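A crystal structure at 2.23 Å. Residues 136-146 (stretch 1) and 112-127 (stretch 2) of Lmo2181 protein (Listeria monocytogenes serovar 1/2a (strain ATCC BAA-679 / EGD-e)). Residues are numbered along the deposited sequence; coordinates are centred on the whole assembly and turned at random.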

# COMPACT_ATOMS: atom_id res chain seq x y z
N GLU A 136 -17.73 -4.11 -23.39
CA GLU A 136 -18.84 -5.04 -23.52
C GLU A 136 -18.61 -6.05 -24.64
O GLU A 136 -19.06 -7.20 -24.53
CB GLU A 136 -20.18 -4.28 -23.68
CG GLU A 136 -21.42 -5.12 -24.04
CD GLU A 136 -21.79 -6.24 -23.06
OE1 GLU A 136 -21.26 -6.32 -21.91
OE2 GLU A 136 -22.64 -7.07 -23.45
N ASP A 137 -17.90 -5.64 -25.70
CA ASP A 137 -17.46 -6.55 -26.77
C ASP A 137 -16.44 -7.55 -26.20
O ASP A 137 -16.51 -8.75 -26.50
CB ASP A 137 -16.78 -5.80 -27.95
CG ASP A 137 -17.58 -4.61 -28.48
OD1 ASP A 137 -18.82 -4.58 -28.37
OD2 ASP A 137 -16.95 -3.69 -29.02
N TYR A 138 -15.50 -7.03 -25.42
CA TYR A 138 -14.52 -7.85 -24.70
C TYR A 138 -15.21 -8.92 -23.83
O TYR A 138 -14.87 -10.10 -23.90
CB TYR A 138 -13.59 -6.96 -23.87
CG TYR A 138 -12.58 -7.70 -23.04
CD1 TYR A 138 -11.28 -7.89 -23.48
CD2 TYR A 138 -12.92 -8.20 -21.81
CE1 TYR A 138 -10.36 -8.58 -22.71
CE2 TYR A 138 -12.01 -8.88 -21.03
CZ TYR A 138 -10.74 -9.09 -21.47
OH TYR A 138 -9.87 -9.79 -20.65
N LEU A 139 -16.21 -8.51 -23.07
CA LEU A 139 -16.87 -9.44 -22.15
C LEU A 139 -17.63 -10.52 -22.87
O LEU A 139 -17.64 -11.67 -22.44
CB LEU A 139 -17.80 -8.70 -21.21
CG LEU A 139 -17.10 -7.78 -20.22
CD1 LEU A 139 -18.12 -6.94 -19.46
CD2 LEU A 139 -16.21 -8.57 -19.27
N GLN A 140 -18.26 -10.14 -23.96
CA GLN A 140 -18.92 -11.09 -24.84
C GLN A 140 -17.91 -12.13 -25.35
O GLN A 140 -18.18 -13.33 -25.29
CB GLN A 140 -19.57 -10.31 -26.00
CG GLN A 140 -19.91 -11.12 -27.25
CD GLN A 140 -21.03 -12.13 -27.02
OE1 GLN A 140 -21.70 -12.12 -25.98
NE2 GLN A 140 -21.23 -13.01 -28.00
N LYS A 141 -16.75 -11.69 -25.83
CA LYS A 141 -15.77 -12.63 -26.36
C LYS A 141 -15.29 -13.60 -25.28
O LYS A 141 -15.28 -14.81 -25.52
CB LYS A 141 -14.58 -11.91 -27.01
CG LYS A 141 -14.96 -11.14 -28.28
CD LYS A 141 -13.87 -11.10 -29.34
CE LYS A 141 -14.27 -10.22 -30.52
NZ LYS A 141 -13.28 -10.21 -31.66
N VAL A 142 -14.90 -13.10 -24.10
CA VAL A 142 -14.30 -13.98 -23.08
C VAL A 142 -15.31 -14.91 -22.40
O VAL A 142 -14.93 -16.00 -21.97
CB VAL A 142 -13.47 -13.25 -21.99
CG1 VAL A 142 -12.36 -12.43 -22.60
CG2 VAL A 142 -14.36 -12.40 -21.09
N LYS A 143 -16.57 -14.49 -22.34
CA LYS A 143 -17.66 -15.35 -21.84
C LYS A 143 -17.84 -16.52 -22.79
O LYS A 143 -18.03 -17.66 -22.37
CB LYS A 143 -18.98 -14.60 -21.72
CG LYS A 143 -19.31 -14.06 -20.33
CD LYS A 143 -19.99 -12.70 -20.42
CE LYS A 143 -20.98 -12.43 -19.29
NZ LYS A 143 -21.61 -11.09 -19.50
N GLN A 144 -17.76 -16.22 -24.08
CA GLN A 144 -17.84 -17.27 -25.09
C GLN A 144 -16.65 -18.22 -25.03
O GLN A 144 -16.81 -19.42 -25.21
CB GLN A 144 -17.97 -16.68 -26.48
CG GLN A 144 -18.79 -17.57 -27.40
CD GLN A 144 -19.40 -16.80 -28.54
OE1 GLN A 144 -18.79 -15.86 -29.06
NE2 GLN A 144 -20.61 -17.18 -28.94
N GLN A 145 -15.46 -17.69 -24.74
CA GLN A 145 -14.27 -18.53 -24.54
C GLN A 145 -14.36 -19.45 -23.30
O GLN A 145 -13.67 -20.48 -23.21
CB GLN A 145 -13.05 -17.64 -24.46
CG GLN A 145 -11.79 -18.22 -25.07
CD GLN A 145 -10.69 -17.18 -25.26
OE1 GLN A 145 -10.92 -15.96 -25.18
NE2 GLN A 145 -9.46 -17.67 -25.48
N SER A 146 -15.20 -19.11 -22.33
CA SER A 146 -15.32 -19.90 -21.10
C SER A 146 -15.76 -21.34 -21.34
O SER A 146 -16.58 -21.61 -22.21
CB SER A 146 -16.30 -19.23 -20.12
OG SER A 146 -16.21 -19.82 -18.83
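Stretch 2 (112-127) IFAVYETTTDFYYIET

Only two hydrogen bonds join these segments, one near each end of the contact, and much of the surface between them is aromatic. The first is short: the hydroxyl OH of Tyr138 donates to the backbone O of Tyr124 at 2.6 Å, the carbonyl lying at the ring edge, near its plane. The second involves Ser146, at the C-terminal end of stretch 1, whose OG accepts from the backbone N of Val115 at 3.2 Å in a nearly straight arrangement. The example illustrates a general principle: a helix can pack on a strand and on the loop that follows it through apolar surfaces, while a few polar contacts accompany them.

Stretch 2 begins in a strand, 112-118, extended except at Phe113 (psi -13°), passes through a loop that includes Thr119, Thr120 and Asp121, then tightens into a short 3-10 segment around Tyr124. The N-to-C directions of helix 136-145 and strand 112-118 make an angle of 59°, so they run neither parallel nor antiparallel, with the axes approaching to 7.5 Å. The backbones come nearest at the C-terminal end of stretch 1, where the CA atoms of Ser146 and Val115 are 5.0 Å apart; farther back, the CA atoms of Val142 and Tyr124 are separated by 6.8 Å. The close approach at Ser146 also brings its CA within 3.4 Å of Val115 O, a CA-H...O contact beside the conventional bond.

Along the strand, Ala114 and Tyr116 direct their CA-to-CB bonds toward the helix, whereas those of Val115 and Glu117 point away. Ala114 CB rests 4.0 Å from Val142 O. Phe113 starts sideways, but its p rotamer (chi1 72°) brings the ring nearer the helix, so that its CZ lies 4.0 Å from Leu139 CD2 and its CE1 4.1 Å from Val142 CG2. Val142 also reaches the next aromatic residue, its CG1 standing 3.7 Å from Tyr116 OH. Gln145 covers one face of the Tyr116 ring, with its CB 4.2 Å from the ring centroid in a CH-pi contact, and its amide NE2 extends to 3.5 Å from Asp121 OD1.

The 3-10 segment completes the surface. Lys141 lays its aliphatic chain over one face of Tyr123, CD lying 4.0 Å from the ring centroid, so a charged residue contributes an apolar contact. Tyr138 and Tyr123 have nearly parallel planes, 24° apart, but are slid so that the rings barely overlap; Tyr138 CD1 nevertheless approaches Tyr123 CE2 to 3.6 Å.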

# COMPACT_ATOMS: atom_id res chain seq x y z
N ILE A 112 -15.87 -15.07 -9.76
CA ILE A 112 -15.44 -15.67 -11.01
C ILE A 112 -16.60 -15.87 -11.99
O ILE A 112 -17.65 -16.42 -11.63
CB ILE A 112 -14.77 -17.03 -10.74
CG1 ILE A 112 -13.44 -16.82 -10.02
CG2 ILE A 112 -14.53 -17.77 -12.05
CD1 ILE A 112 -12.98 -18.04 -9.23
N PHE A 113 -16.41 -15.43 -13.22
CA PHE A 113 -17.40 -15.58 -14.26
C PHE A 113 -16.90 -16.26 -15.56
O PHE A 113 -17.72 -16.67 -16.39
CB PHE A 113 -18.00 -14.23 -14.59
CG PHE A 113 -17.08 -13.31 -15.34
CD1 PHE A 113 -17.06 -13.31 -16.72
CD2 PHE A 113 -16.27 -12.42 -14.67
CE1 PHE A 113 -16.22 -12.47 -17.41
CE2 PHE A 113 -15.43 -11.57 -15.36
CZ PHE A 113 -15.40 -11.60 -16.73
N ALA A 114 -15.58 -16.41 -15.72
CA ALA A 114 -15.00 -17.08 -16.91
C ALA A 114 -13.73 -17.82 -16.58
O ALA A 114 -12.87 -17.32 -15.87
CB ALA A 114 -14.70 -16.07 -18.02
N VAL A 115 -13.62 -18.99 -17.15
CA VAL A 115 -12.50 -19.92 -16.92
C VAL A 115 -12.14 -20.56 -18.27
O VAL A 115 -13.00 -21.11 -18.92
CB VAL A 115 -12.95 -21.00 -15.93
CG1 VAL A 115 -11.97 -22.14 -15.86
CG2 VAL A 115 -13.22 -20.40 -14.56
N TYR A 116 -10.88 -20.50 -18.69
CA TYR A 116 -10.47 -21.21 -19.92
C TYR A 116 -8.98 -21.36 -20.00
O TYR A 116 -8.23 -20.70 -19.26
CB TYR A 116 -10.98 -20.48 -21.18
CG TYR A 116 -10.75 -19.00 -21.17
CD1 TYR A 116 -9.59 -18.46 -21.69
CD2 TYR A 116 -11.69 -18.12 -20.59
CE1 TYR A 116 -9.36 -17.09 -21.67
CE2 TYR A 116 -11.48 -16.75 -20.55
CZ TYR A 116 -10.30 -16.25 -21.09
OH TYR A 116 -10.06 -14.93 -21.08
N GLU A 117 -8.55 -22.24 -20.90
CA GLU A 117 -7.16 -22.33 -21.30
C GLU A 117 -7.08 -21.68 -22.64
O GLU A 117 -8.04 -21.75 -23.44
CB GLU A 117 -6.72 -23.77 -21.53
CG GLU A 117 -6.61 -24.60 -20.28
CD GLU A 117 -6.36 -26.08 -20.60
OE1 GLU A 117 -7.30 -26.79 -21.08
OE2 GLU A 117 -5.21 -26.49 -20.35
N THR A 118 -5.91 -21.16 -22.94
CA THR A 118 -5.68 -20.62 -24.26
C THR A 118 -4.20 -20.69 -24.61
O THR A 118 -3.34 -20.37 -23.77
CB THR A 118 -6.09 -19.15 -24.29
OG1 THR A 118 -5.88 -18.62 -25.61
CG2 THR A 118 -5.27 -18.36 -23.25
N THR A 119 -3.94 -21.09 -25.86
CA THR A 119 -2.58 -21.30 -26.41
C THR A 119 -2.11 -20.13 -27.34
O THR A 119 -0.95 -19.71 -27.26
CB THR A 119 -2.55 -22.64 -27.19
OG1 THR A 119 -3.80 -22.82 -27.87
CG2 THR A 119 -2.40 -23.83 -26.26
N THR A 120 -3.01 -19.62 -28.19
CA THR A 120 -2.66 -18.59 -29.20
C THR A 120 -3.63 -17.38 -29.30
O THR A 120 -3.38 -16.41 -30.02
CB THR A 120 -2.59 -19.25 -30.62
OG1 THR A 120 -3.87 -19.80 -30.98
CG2 THR A 120 -1.51 -20.32 -30.67
N ASP A 121 -4.75 -17.45 -28.64
CA ASP A 121 -5.71 -16.37 -28.68
C ASP A 121 -5.61 -15.60 -27.37
O ASP A 121 -6.14 -16.04 -26.34
CB ASP A 121 -7.09 -16.96 -28.83
CG ASP A 121 -8.15 -15.91 -28.79
OD1 ASP A 121 -9.32 -16.35 -28.74
OD2 ASP A 121 -7.83 -14.69 -28.81
N PHE A 122 -4.88 -14.49 -27.42
CA PHE A 122 -4.52 -13.70 -26.24
C PHE A 122 -5.33 -12.40 -26.16
O PHE A 122 -4.92 -11.43 -25.54
CB PHE A 122 -3.00 -13.39 -26.24
CG PHE A 122 -2.10 -14.57 -25.89
CD1 PHE A 122 -2.59 -15.78 -25.38
CD2 PHE A 122 -0.72 -14.46 -26.08
CE1 PHE A 122 -1.73 -16.83 -25.06
CE2 PHE A 122 0.13 -15.51 -25.77
CZ PHE A 122 -0.37 -16.69 -25.25
N TYR A 123 -6.48 -12.39 -26.81
CA TYR A 123 -7.38 -11.27 -26.76
C TYR A 123 -7.61 -10.77 -25.31
O TYR A 123 -7.66 -9.56 -25.02
CB TYR A 123 -8.68 -11.72 -27.40
CG TYR A 123 -9.68 -10.64 -27.51
CD1 TYR A 123 -9.64 -9.74 -28.58
CD2 TYR A 123 -10.67 -10.47 -26.55
CE1 TYR A 123 -10.55 -8.72 -28.71
CE2 TYR A 123 -11.60 -9.45 -26.67
CZ TYR A 123 -11.53 -8.58 -27.76
OH TYR A 123 -12.42 -7.56 -27.91
N TYR A 124 -7.71 -11.71 -24.38
CA TYR A 124 -7.98 -11.43 -22.98
C TYR A 124 -6.99 -10.48 -22.30
O TYR A 124 -7.29 -9.96 -21.21
CB TYR A 124 -8.02 -12.74 -22.17
CG TYR A 124 -6.67 -13.31 -21.78
CD1 TYR A 124 -6.09 -12.97 -20.58
CD2 TYR A 124 -5.99 -14.19 -22.60
CE1 TYR A 124 -4.88 -13.50 -20.18
CE2 TYR A 124 -4.77 -14.74 -22.22
CZ TYR A 124 -4.22 -14.38 -21.01
OH TYR A 124 -3.00 -14.86 -20.56
N ILE A 125 -5.81 -10.26 -22.89
CA ILE A 125 -4.83 -9.41 -22.22
C ILE A 125 -5.02 -7.91 -22.51
O ILE A 125 -4.15 -7.10 -22.13
CB ILE A 125 -3.38 -9.78 -22.56
CG1 ILE A 125 -2.99 -9.27 -23.97
CG2 ILE A 125 -3.17 -11.26 -22.38
CD1 ILE A 125 -1.52 -9.42 -24.33
N GLU A 126 -6.09 -7.54 -23.22
CA GLU A 126 -6.39 -6.13 -23.44
C GLU A 126 -6.67 -5.42 -22.13
O GLU A 126 -7.45 -5.92 -21.27
CB GLU A 126 -7.60 -6.00 -24.35
CG GLU A 126 -7.82 -4.58 -24.83
CD GLU A 126 -8.78 -4.54 -25.99
OE1 GLU A 126 -8.82 -5.55 -26.75
OE2 GLU A 126 -9.49 -3.52 -26.14
N THR A 127 -5.98 -4.30 -21.94
CA THR A 127 -6.25 -3.40 -20.81
C THR A 127 -6.86 -2.04 -21.16
O THR A 127 -7.29 -1.32 -20.26
CB THR A 127 -4.99 -3.18 -19.95
OG1 THR A 127 -3.92 -2.65 -20.75
CG2 THR A 127 -4.55 -4.50 -19.33